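PDB 4F43: protelomerase from Agrobacterium tumefaciens, which generates and protects the hairpin ends of a linear chromosome, probably by cutting and rejoining DNA strands as a telomere resolvase. Local coordinates for residues G149-R153 and Y198-T204; E190-F194 and G292-N296; K283-A288 and S301-M305. The protein carries 1 engineered substitution. One frame throughout, in Å; residues are numbered along the deposited sequence. Where two conformers were deposited one is given.

Contact 1: residues G149-R153 and Y198-T204; sequences GMTGR and YEIPVLT
The Arg-153 guanidinium meets Ile-200 with one of its faces. Ile-200 CD1 lies 3.4 Å above that plane, offset toward the rim, and CG2 touches Arg-153 NH1. At the edge, Thr-151 O lies in the guanidinium plane and accepts a bond from Arg-153 NE at 3.2 Å (157° at the hydrogen). NH1 adds a weak bond to the same oxygen. The bends at chi2 and chi3 fold the arginine chain back over its own helix end. Tyr-198 OH sits near the plane at another edge, 3.1 Å from Arg-153 NH2, too poorly angled for a hydrogen bond. The tyrosine ring stands 72° from the guanidinium. NH1 has a stronger partner in Ile-290 O, and Phe-180 makes a cation-pi contact with the arginine.

Thr-151 OG1 is buried with no polar partner in the model; its neighbour is Ile-200 CD1 at 3.3 Å. Leu-203 N gives a weak 3.4 Å bond to Met-150 O. The Met-150 side chain crosses that of Thr-204 at about a right angle, SD 3.7 Å from CG2. Thr-204 OG1 is bound to Glu-132.

In the telomere resolvase catalytic domain, the C-terminal end of helix 140-151 packs on strand 198-201, outermost in the sheet within this chain, and on residues 202-204 that follow it. Strand 177-180 is the next strand in. Helix 263-276 touches Ile-200 and Leu-203, and helix 124-134 packs on Met-150.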
loop_
_atom_site.group_PDB
_atom_site.type_symbol
_atom_site.label_atom_id
_atom_site.label_comp_id
_atom_site.label_asym_id
_atom_site.label_seq_id
_atom_site.Cartn_x
_atom_site.Cartn_y
_atom_site.Cartn_z
ATOM N N GLY A 149 -9.954 -9.307 2.735
ATOM C CA GLY A 149 -11.275 -9.272 2.134
ATOM C C GLY A 149 -12.363 -8.797 3.081
ATOM O O GLY A 149 -13.319 -8.146 2.660
ATOM N N MET A 150 -12.214 -9.114 4.364
ATOM C CA MET A 150 -13.251 -8.823 5.353
ATOM C C MET A 150 -13.104 -7.461 6.034
ATOM O O MET A 150 -14.050 -6.673 6.065
ATOM C CB MET A 150 -13.314 -9.931 6.408
ATOM C CG MET A 150 -13.824 -11.273 5.889
ATOM S SD MET A 150 -15.591 -11.291 5.510
ATOM C CE MET A 150 -15.578 -11.085 3.731
ATOM N N THR A 151 -11.926 -7.185 6.587
ATOM C CA THR A 151 -11.716 -5.934 7.314
ATOM C C THR A 151 -11.229 -4.805 6.407
ATOM O O THR A 151 -11.310 -3.632 6.766
ATOM C CB THR A 151 -10.748 -6.107 8.509
ATOM O OG1 THR A 151 -10.943 -5.039 9.443
ATOM C CG2 THR A 151 -9.306 -6.107 8.041
ATOM N N GLY A 152 -10.716 -5.167 5.235
ATOM C CA GLY A 152 -10.361 -4.191 4.220
ATOM C C GLY A 152 -9.031 -3.487 4.396
ATOM O O GLY A 152 -8.723 -2.551 3.660
ATOM N N ARG A 153 -8.233 -3.927 5.363
ATOM C CA ARG A 153 -6.916 -3.337 5.567
ATOM C C ARG A 153 -5.941 -3.792 4.481
ATOM O O ARG A 153 -6.138 -4.832 3.851
ATOM C CB ARG A 153 -6.370 -3.678 6.956
ATOM C CG ARG A 153 -7.231 -3.191 8.116
ATOM C CD ARG A 153 -7.623 -1.731 7.956
ATOM N NE ARG A 153 -8.996 -1.579 7.485
ATOM C CZ ARG A 153 -9.570 -0.407 7.230
ATOM N NH1 ARG A 153 -10.825 -0.360 6.806
ATOM N NH2 ARG A 153 -8.886 0.716 7.397
ATOM N N TYR A 198 -9.039 3.884 15.347
ATOM C CA TYR A 198 -10.368 4.298 14.906
ATOM C C TYR A 198 -11.248 3.111 14.521
ATOM O O TYR A 198 -10.754 2.014 14.257
ATOM C CB TYR A 198 -10.272 5.309 13.757
ATOM C CG TYR A 198 -9.679 4.764 12.475
ATOM C CD1 TYR A 198 -10.482 4.508 11.373
ATOM C CD2 TYR A 198 -8.315 4.514 12.364
ATOM C CE1 TYR A 198 -9.948 4.018 10.197
ATOM C CE2 TYR A 198 -7.772 4.018 11.193
ATOM C CZ TYR A 198 -8.595 3.773 10.112
ATOM O OH TYR A 198 -8.061 3.282 8.944
ATOM N N GLU A 199 -12.556 3.345 14.493
ATOM C CA GLU A 199 -13.530 2.282 14.266
ATOM C C GLU A 199 -13.794 2.045 12.781
ATOM O O GLU A 199 -14.019 2.987 12.022
ATOM C CB GLU A 199 -14.837 2.607 14.994
ATOM C CG GLU A 199 -15.824 1.455 15.069
ATOM C CD GLU A 199 -17.040 1.787 15.913
ATOM O OE1 GLU A 199 -17.173 1.218 17.018
ATOM O OE2 GLU A 199 -17.862 2.618 15.475
ATOM N N ILE A 200 -13.761 0.778 12.378
ATOM C CA ILE A 200 -14.003 0.396 10.991
ATOM C C ILE A 200 -15.065 -0.698 10.903
ATOM O O ILE A 200 -15.197 -1.514 11.813
ATOM C CB ILE A 200 -12.714 -0.108 10.310
ATOM C CG1 ILE A 200 -12.112 -1.275 11.097
ATOM C CG2 ILE A 200 -11.708 1.019 10.173
ATOM C CD1 ILE A 200 -10.919 -1.914 10.423
ATOM N N PRO A 201 -15.837 -0.712 9.807
ATOM C CA PRO A 201 -16.839 -1.762 9.607
ATOM C C PRO A 201 -16.202 -3.066 9.140
ATOM O O PRO A 201 -15.106 -3.056 8.581
ATOM C CB PRO A 201 -17.721 -1.188 8.497
ATOM C CG PRO A 201 -16.805 -0.306 7.724
ATOM C CD PRO A 201 -15.889 0.309 8.744
ATOM N N VAL A 202 -16.892 -4.178 9.376
ATOM C CA VAL A 202 -16.448 -5.481 8.895
ATOM C C VAL A 202 -17.582 -6.194 8.166
ATOM O O VAL A 202 -18.757 -5.918 8.407
ATOM C CB VAL A 202 -15.928 -6.368 10.040
ATOM C CG1 VAL A 202 -14.570 -5.878 10.511
ATOM C CG2 VAL A 202 -16.917 -6.392 11.189
ATOM N N LEU A 203 -17.225 -7.113 7.275
ATOM C CA LEU A 203 -18.204 -7.757 6.405
ATOM C C LEU A 203 -18.640 -9.129 6.920
ATOM O O LEU A 203 -19.349 -9.865 6.236
ATOM C CB LEU A 203 -17.664 -7.850 4.976
ATOM C CG LEU A 203 -17.245 -6.497 4.392
ATOM C CD1 LEU A 203 -16.781 -6.639 2.954
ATOM C CD2 LEU A 203 -18.383 -5.495 4.498
ATOM N N THR A 204 -18.206 -9.460 8.130
ATOM C CA THR A 204 -18.690 -10.641 8.836
ATOM C C THR A 204 -18.621 -10.345 10.330
ATOM O O THR A 204 -18.022 -9.349 10.732
ATOM C CB THR A 204 -17.866 -11.899 8.501
ATOM O OG1 THR A 204 -18.532 -13.063 9.009
ATOM C CG2 THR A 204 -16.478 -11.807 9.106
#

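Contact 2: residues E190-F194 and G292-N296; sequences EGTKF and GHNNN. With nucleotides of chain B.
Gly-191 O receives the backbone N of Asn-295 at 2.7 Å, the direct hydrogen bond between these two loops. Asn-295 ND2 lies 3.4 Å from Gly-191 CA.

Asn-294 has CG anti to its own N (chi1 -175°), which sends the amide out between Gly-191 and the DNA. OD1 accepts from water 1 at 3.1 Å. ND2 gives a weak 3.3 Å bond to N7 of DA16 of chain B.

With chi1 at -59°, Lys-193 CG is anti to the carbonyl carbon and lies on Gly-292 CA at 3.7 Å. The bend at chi2 and the extended end beyond it carry NZ to water 3, which gives a weak bond to Asn-295 OD1. The ammonium group makes a cation-pi contact with Tyr-198. Thr-192 turns CG2 to C5' of DC15 of chain B.

Here the phosphates are bonded by backbone N-H groups and waters. Asn-294 N binds OP2 of DC15 of chain B at 2.8 Å. Water 2 relays Lys-193 N to its OP1, and water 1 relays Gly-191 N to OP2 of DA16 of chain B. Such bonds depend little on base identity; the weak N7 bond could mark a purine but not tell adenine from guanine.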
loop_
_atom_site.group_PDB
_atom_site.type_symbol
_atom_site.label_atom_id
_atom_site.label_comp_id
_atom_site.label_asym_id
_atom_site.label_seq_id
_atom_site.Cartn_x
_atom_site.Cartn_y
_atom_site.Cartn_z
ATOM N N GLU A 190 0.124 15.631 10.374
ATOM C CA GLU A 190 -0.627 16.258 11.455
ATOM C C GLU A 190 -2.041 15.693 11.563
ATOM O O GLU A 190 -2.523 15.413 12.661
ATOM C CB GLU A 190 -0.683 17.777 11.261
ATOM C CG GLU A 190 0.396 18.545 12.007
ATOM C CD GLU A 190 0.097 18.682 13.488
ATOM O OE1 GLU A 190 -1.015 18.300 13.912
ATOM O OE2 GLU A 190 0.974 19.173 14.228
ATOM N N GLY A 191 -2.697 15.523 10.421
ATOM C CA GLY A 191 -4.067 15.044 10.392
ATOM C C GLY A 191 -4.227 13.683 9.743
ATOM O O GLY A 191 -5.206 13.437 9.038
ATOM N N THR A 192 -3.266 12.798 9.978
ATOM C CA THR A 192 -3.332 11.441 9.447
ATOM C C THR A 192 -3.652 10.449 10.558
ATOM O O THR A 192 -3.731 10.820 11.729
ATOM C CB THR A 192 -2.016 11.032 8.759
ATOM O OG1 THR A 192 -0.973 10.927 9.736
ATOM C CG2 THR A 192 -1.624 12.058 7.706
ATOM N N LYS A 193 -3.834 9.186 10.188
ATOM C CA LYS A 193 -4.199 8.152 11.151
ATOM C C LYS A 193 -2.976 7.487 11.780
ATOM O O LYS A 193 -3.013 6.309 12.134
ATOM C CB LYS A 193 -5.086 7.095 10.488
ATOM C CG LYS A 193 -6.378 7.640 9.904
ATOM C CD LYS A 193 -7.265 8.234 10.984
ATOM C CE LYS A 193 -8.570 8.742 10.399
ATOM N NZ LYS A 193 -9.419 9.395 11.430
ATOM N N PHE A 194 -1.894 8.247 11.918
ATOM C CA PHE A 194 -0.674 7.729 12.524
ATOM C C PHE A 194 -0.840 7.575 14.031
ATOM O O PHE A 194 -1.010 8.559 14.750
ATOM C CB PHE A 194 0.512 8.643 12.215
ATOM C CG PHE A 194 1.811 8.165 12.798
ATOM C CD1 PHE A 194 2.495 7.106 12.225
ATOM C CD2 PHE A 194 2.350 8.777 13.917
ATOM C CE1 PHE A 194 3.690 6.663 12.760
ATOM C CE2 PHE A 194 3.545 8.340 14.455
ATOM C CZ PHE A 194 4.216 7.281 13.875
ATOM N N GLY A 292 -9.411 5.600 6.370
ATOM C CA GLY A 292 -8.463 6.346 7.177
ATOM C C GLY A 292 -7.526 7.195 6.342
ATOM O O GLY A 292 -6.401 6.790 6.045
ATOM N N HIS A 293 -7.991 8.380 5.961
ATOM C CA HIS A 293 -7.202 9.278 5.129
ATOM C C HIS A 293 -6.824 10.552 5.871
ATOM O O HIS A 293 -7.197 10.746 7.028
ATOM C CB HIS A 293 -7.967 9.637 3.852
ATOM C CG HIS A 293 -8.072 8.512 2.873
ATOM N ND1 HIS A 293 -8.990 8.504 1.843
ATOM C CD2 HIS A 293 -7.374 7.356 2.762
ATOM C CE1 HIS A 293 -8.854 7.394 1.144
ATOM N NE2 HIS A 293 -7.880 6.679 1.679
ATOM N N ASN A 294 -6.074 11.413 5.190
ATOM C CA ASN A 294 -5.700 12.716 5.722
ATOM C C ASN A 294 -6.942 13.535 6.061
ATOM O O ASN A 294 -7.991 13.362 5.439
ATOM C CB ASN A 294 -4.832 13.461 4.704
ATOM C CG ASN A 294 -4.307 14.779 5.234
ATOM O OD1 ASN A 294 -4.062 14.927 6.431
ATOM N ND2 ASN A 294 -4.133 15.749 4.342
ATOM N N ASN A 295 -6.825 14.415 7.051
ATOM C CA ASN A 295 -7.938 15.273 7.444
ATOM C C ASN A 295 -8.453 16.121 6.286
ATOM O O ASN A 295 -7.672 16.740 5.562
ATOM C CB ASN A 295 -7.545 16.171 8.620
ATOM C CG ASN A 295 -8.085 15.667 9.944
ATOM O OD1 ASN A 295 -9.167 15.082 10.004
ATOM N ND2 ASN A 295 -7.334 15.893 11.015
ATOM N N ASN A 296 -9.773 16.120 6.113
ATOM C CA ASN A 296 -10.437 16.894 5.066
ATOM C C ASN A 296 -10.011 16.513 3.648
ATOM O O ASN A 296 -10.103 17.320 2.725
ATOM C CB ASN A 296 -10.241 18.395 5.295
ATOM C CG ASN A 296 -10.516 18.807 6.728
ATOM O OD1 ASN A 296 -9.734 19.539 7.336
ATOM N ND2 ASN A 296 -11.628 18.331 7.280
ATOM P P DC B 15 -3.041 9.896 3.890
ATOM O OP1 DC B 15 -3.030 9.266 5.228
ATOM O OP2 DC B 15 -4.318 10.381 3.320
ATOM O "O5'" DC B 15 -2.008 11.118 3.888
ATOM C "C5'" DC B 15 -0.677 10.909 4.349
ATOM C "C4'" DC B 15 0.262 12.018 3.905
ATOM O "O4'" DC B 15 0.351 12.039 2.457
ATOM C "C3'" DC B 15 -0.143 13.434 4.314
ATOM O "O3'" DC B 15 1.016 14.180 4.675
ATOM C "C2'" DC B 15 -0.760 13.976 3.030
ATOM C "C1'" DC B 15 0.219 13.378 2.036
ATOM N N1 DC B 15 -0.246 13.415 0.630
ATOM C C2 DC B 15 0.691 13.628 -0.387
ATOM O O2 DC B 15 1.883 13.777 -0.086
ATOM N N3 DC B 15 0.263 13.663 -1.673
ATOM C C4 DC B 15 -1.033 13.496 -1.948
ATOM N N4 DC B 15 -1.409 13.538 -3.231
ATOM C C5 DC B 15 -2.000 13.280 -0.920
ATOM C C6 DC B 15 -1.570 13.246 0.346
ATOM P P DA B 16 0.888 15.734 5.070
ATOM O OP1 DA B 16 2.024 16.073 5.954
ATOM O OP2 DA B 16 -0.496 15.974 5.535
ATOM O "O5'" DA B 16 1.072 16.496 3.673
ATOM C "C5'" DA B 16 2.371 16.695 3.118
ATOM C "C4'" DA B 16 2.295 17.037 1.640
ATOM O "O4'" DA B 16 1.086 16.464 1.079
ATOM C "C3'" DA B 16 2.227 18.529 1.315
ATOM O "O3'" DA B 16 2.848 18.787 0.055
ATOM C "C2'" DA B 16 0.723 18.753 1.232
ATOM C "C1'" DA B 16 0.336 17.495 0.467
ATOM N N9 DA B 16 -1.081 17.152 0.528
ATOM C C8 DA B 16 -1.847 16.991 1.647
ATOM N N7 DA B 16 -3.095 16.677 1.390
ATOM C C5 DA B 16 -3.149 16.629 0.008
ATOM C C6 DA B 16 -4.192 16.349 -0.896
ATOM N N6 DA B 16 -5.438 16.051 -0.514
ATOM N N1 DA B 16 -3.906 16.386 -2.212
ATOM C C2 DA B 16 -2.658 16.684 -2.593
ATOM N N3 DA B 16 -1.597 16.964 -1.840
ATOM C C4 DA B 16 -1.914 16.919 -0.538
HETATM O O HOH W 1 -1.556 15.380 8.152
HETATM O O HOH W 2 -4.172 8.811 7.558
HETATM O O HOH W 3 -8.384 11.987 10.813
#

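Contact 3: residues K283-A288 and S301-M305; sequences KNSYFA and SLSYM. With nucleotides of chain B.
Asn-284 ND2 donates to Ser-301 OG at 3.1 Å, a nearly straight bond (167° at the hydrogen) with the oxygen in the amide plane. The same nitrogen lies 3.4 Å from Leu-302 CD2. Ser-301 OG is also bound to Leu-298 O, so it ties the turn to itself as well as to the helix.

Phe-287 fills the middle. Its CB rests on Ser-301 CB at 3.6 Å. Tyr-304 O lies at the ring edge, in plane, 3.7 Å from CE2. Chi1 (-39°) and a nearly extended chi2 set Met-305 SD above the ring face, 4.7 Å from the centroid and 24° off the normal; the bend at chi3 turns only the methyl. This is a Met-aromatic contact at some distance. The aliphatic part of Lys-283 meets the same sulfur.

Tyr-304 turns its CB to Phe-287, while its ring leads away to the DNA. Its OH is 2.9 Å from O3' of DA13 of chain B and is hydrogen-bonded to Tyr-262 OH; His-266 meets the ring. This position is consistent with the nucleophilic tyrosine of telomere resolvases. Phe-287 packs against CB and O of this residue.

Helix 283-291 and the 3-10 turn at 301-303 are joined here across a short loop. Helix 263-276 backs the first through Ala-269 and Tyr-273. Helix 97-115 flanks the second, where His-115 binds Leu-302 O.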
loop_
_atom_site.group_PDB
_atom_site.type_symbol
_atom_site.label_atom_id
_atom_site.label_comp_id
_atom_site.label_asym_id
_atom_site.label_seq_id
_atom_site.Cartn_x
_atom_site.Cartn_y
_atom_site.Cartn_z
ATOM N N LYS A 283 -20.383 9.500 -0.559
ATOM C CA LYS A 283 -19.558 8.320 -0.791
ATOM C C LYS A 283 -18.096 8.611 -0.472
ATOM O O LYS A 283 -17.420 7.808 0.174
ATOM C CB LYS A 283 -19.695 7.855 -2.242
ATOM C CG LYS A 283 -19.835 6.354 -2.411
ATOM C CD LYS A 283 -20.057 5.990 -3.871
ATOM C CE LYS A 283 -20.507 4.547 -4.024
ATOM N NZ LYS A 283 -19.504 3.593 -3.484
ATOM N N ASN A 284 -17.617 9.766 -0.924
ATOM C CA ASN A 284 -16.242 10.181 -0.676
ATOM C C ASN A 284 -15.942 10.303 0.815
ATOM O O ASN A 284 -14.868 9.916 1.277
ATOM C CB ASN A 284 -15.947 11.512 -1.376
ATOM C CG ASN A 284 -16.243 11.469 -2.865
ATOM O OD1 ASN A 284 -17.300 11.913 -3.312
ATOM N ND2 ASN A 284 -15.308 10.932 -3.639
ATOM N N SER A 285 -16.906 10.833 1.559
ATOM C CA SER A 285 -16.737 11.039 2.991
ATOM C C SER A 285 -16.646 9.710 3.736
ATOM O O SER A 285 -15.773 9.526 4.584
ATOM C CB SER A 285 -17.880 11.884 3.553
ATOM O OG SER A 285 -17.625 12.250 4.898
ATOM N N TYR A 286 -17.550 8.791 3.412
ATOM C CA TYR A 286 -17.571 7.482 4.048
ATOM C C TYR A 286 -16.308 6.704 3.701
ATOM O O TYR A 286 -15.713 6.052 4.565
ATOM C CB TYR A 286 -18.816 6.699 3.627
ATOM C CG TYR A 286 -19.028 5.434 4.422
ATOM C CD1 TYR A 286 -19.387 5.487 5.762
ATOM C CD2 TYR A 286 -18.876 4.187 3.833
ATOM C CE1 TYR A 286 -19.583 4.333 6.496
ATOM C CE2 TYR A 286 -19.072 3.027 4.559
ATOM C CZ TYR A 286 -19.425 3.107 5.888
ATOM O OH TYR A 286 -19.620 1.957 6.617
ATOM N N PHE A 287 -15.904 6.784 2.436
ATOM C CA PHE A 287 -14.667 6.156 1.985
ATOM C C PHE A 287 -13.476 6.679 2.775
ATOM O O PHE A 287 -12.682 5.903 3.301
ATOM C CB PHE A 287 -14.457 6.402 0.491
ATOM C CG PHE A 287 -15.104 5.373 -0.390
ATOM C CD1 PHE A 287 -16.390 4.930 -0.133
ATOM C CD2 PHE A 287 -14.428 4.856 -1.480
ATOM C CE1 PHE A 287 -16.987 3.982 -0.943
ATOM C CE2 PHE A 287 -15.019 3.912 -2.295
ATOM C CZ PHE A 287 -16.301 3.474 -2.026
ATOM N N ALA A 288 -13.369 8.001 2.869
ATOM C CA ALA A 288 -12.283 8.631 3.609
ATOM C C ALA A 288 -12.309 8.238 5.085
ATOM O O ALA A 288 -11.262 8.113 5.721
ATOM C CB ALA A 288 -12.351 10.141 3.462
ATOM N N SER A 301 -10.097 9.197 -2.149
ATOM C CA SER A 301 -11.147 8.192 -2.273
ATOM C C SER A 301 -11.541 7.942 -3.728
ATOM O O SER A 301 -12.098 6.893 -4.058
ATOM C CB SER A 301 -12.381 8.610 -1.469
ATOM O OG SER A 301 -12.934 9.813 -1.972
ATOM N N LEU A 302 -11.247 8.912 -4.592
ATOM C CA LEU A 302 -11.557 8.802 -6.015
ATOM C C LEU A 302 -10.854 7.608 -6.652
ATOM O O LEU A 302 -11.315 7.072 -7.660
ATOM C CB LEU A 302 -11.167 10.087 -6.749
ATOM C CG LEU A 302 -11.857 11.378 -6.305
ATOM C CD1 LEU A 302 -11.321 12.562 -7.091
ATOM C CD2 LEU A 302 -13.365 11.262 -6.468
ATOM N N SER A 303 -9.736 7.199 -6.061
ATOM C CA SER A 303 -8.958 6.081 -6.579
ATOM C C SER A 303 -9.547 4.733 -6.162
ATOM O O SER A 303 -9.128 3.688 -6.659
ATOM C CB SER A 303 -7.503 6.178 -6.111
ATOM O OG SER A 303 -6.904 7.391 -6.538
ATOM N N TYR A 304 -10.518 4.759 -5.253
ATOM C CA TYR A 304 -11.099 3.522 -4.731
ATOM C C TYR A 304 -12.455 3.195 -5.349
ATOM O O TYR A 304 -13.088 2.206 -4.982
ATOM C CB TYR A 304 -11.220 3.585 -3.207
ATOM C CG TYR A 304 -9.895 3.518 -2.487
ATOM C CD1 TYR A 304 -9.343 2.297 -2.123
ATOM C CD2 TYR A 304 -9.194 4.676 -2.172
ATOM C CE1 TYR A 304 -8.130 2.229 -1.468
ATOM C CE2 TYR A 304 -7.980 4.619 -1.515
ATOM C CZ TYR A 304 -7.452 3.393 -1.165
ATOM O OH TYR A 304 -6.242 3.335 -0.511
ATOM N N MET A 305 -12.898 4.027 -6.284
ATOM C CA MET A 305 -14.195 3.827 -6.919
ATOM C C MET A 305 -14.029 3.369 -8.366
ATOM O O MET A 305 -13.909 4.183 -9.280
ATOM C CB MET A 305 -15.027 5.108 -6.839
ATOM C CG MET A 305 -14.868 5.848 -5.519
ATOM S SD MET A 305 -16.238 6.946 -5.116
ATOM C CE MET A 305 -16.254 8.031 -6.537
ATOM P P DA B 13 -4.780 2.231 -6.947
ATOM O OP1 DA B 13 -5.452 0.998 -6.476
ATOM O OP2 DA B 13 -5.409 3.060 -7.997
ATOM O "O5'" DA B 13 -4.505 3.168 -5.683
ATOM C "C5'" DA B 13 -3.703 2.691 -4.611
ATOM C "C4'" DA B 13 -3.556 3.756 -3.541
ATOM O "O4'" DA B 13 -2.300 4.456 -3.729
ATOM C "C3'" DA B 13 -4.638 4.829 -3.549
ATOM O "O3'" DA B 13 -4.929 5.223 -2.216
ATOM C "C2'" DA B 13 -3.987 5.965 -4.331
ATOM C "C1'" DA B 13 -2.546 5.842 -3.855
ATOM N N9 DA B 13 -1.558 6.395 -4.775
ATOM C C8 DA B 13 -1.670 6.561 -6.126
ATOM N N7 DA B 13 -0.604 7.088 -6.682
ATOM C C5 DA B 13 0.267 7.281 -5.621
ATOM C C6 DA B 13 1.572 7.804 -5.535
ATOM N N6 DA B 13 2.274 8.259 -6.580
ATOM N N1 DA B 13 2.141 7.847 -4.314
ATOM C C2 DA B 13 1.459 7.401 -3.255
ATOM N N3 DA B 13 0.233 6.887 -3.213
ATOM C C4 DA B 13 -0.309 6.856 -4.439
#

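Each of the three contacts touches the other two within the catalytic domain, with centres about 18 Å (contacts 1 and 2), 14 Å (2 and 3) and 15 Å (1 and 3) apart. Contacts 2 and 3 both touch the hairpin DNA, while contact 1 stays about 7 Å from it at the nearest atom. Helix 283-291 leads from contact 3 into the loop of contact 2. There His-293 N probably bonds Ala-288 O at 3.3 Å. His-293 NE2 packs 3.8 Å from Tyr-304 CE2, which brings contact 2 beside the probable nucleophile. Tyr-198 OH of contact 1 lies 3.6 Å from Gly-292 CA. Pro-201 CG meets Tyr-286 OH of segment 283-288 at 3.8 Å.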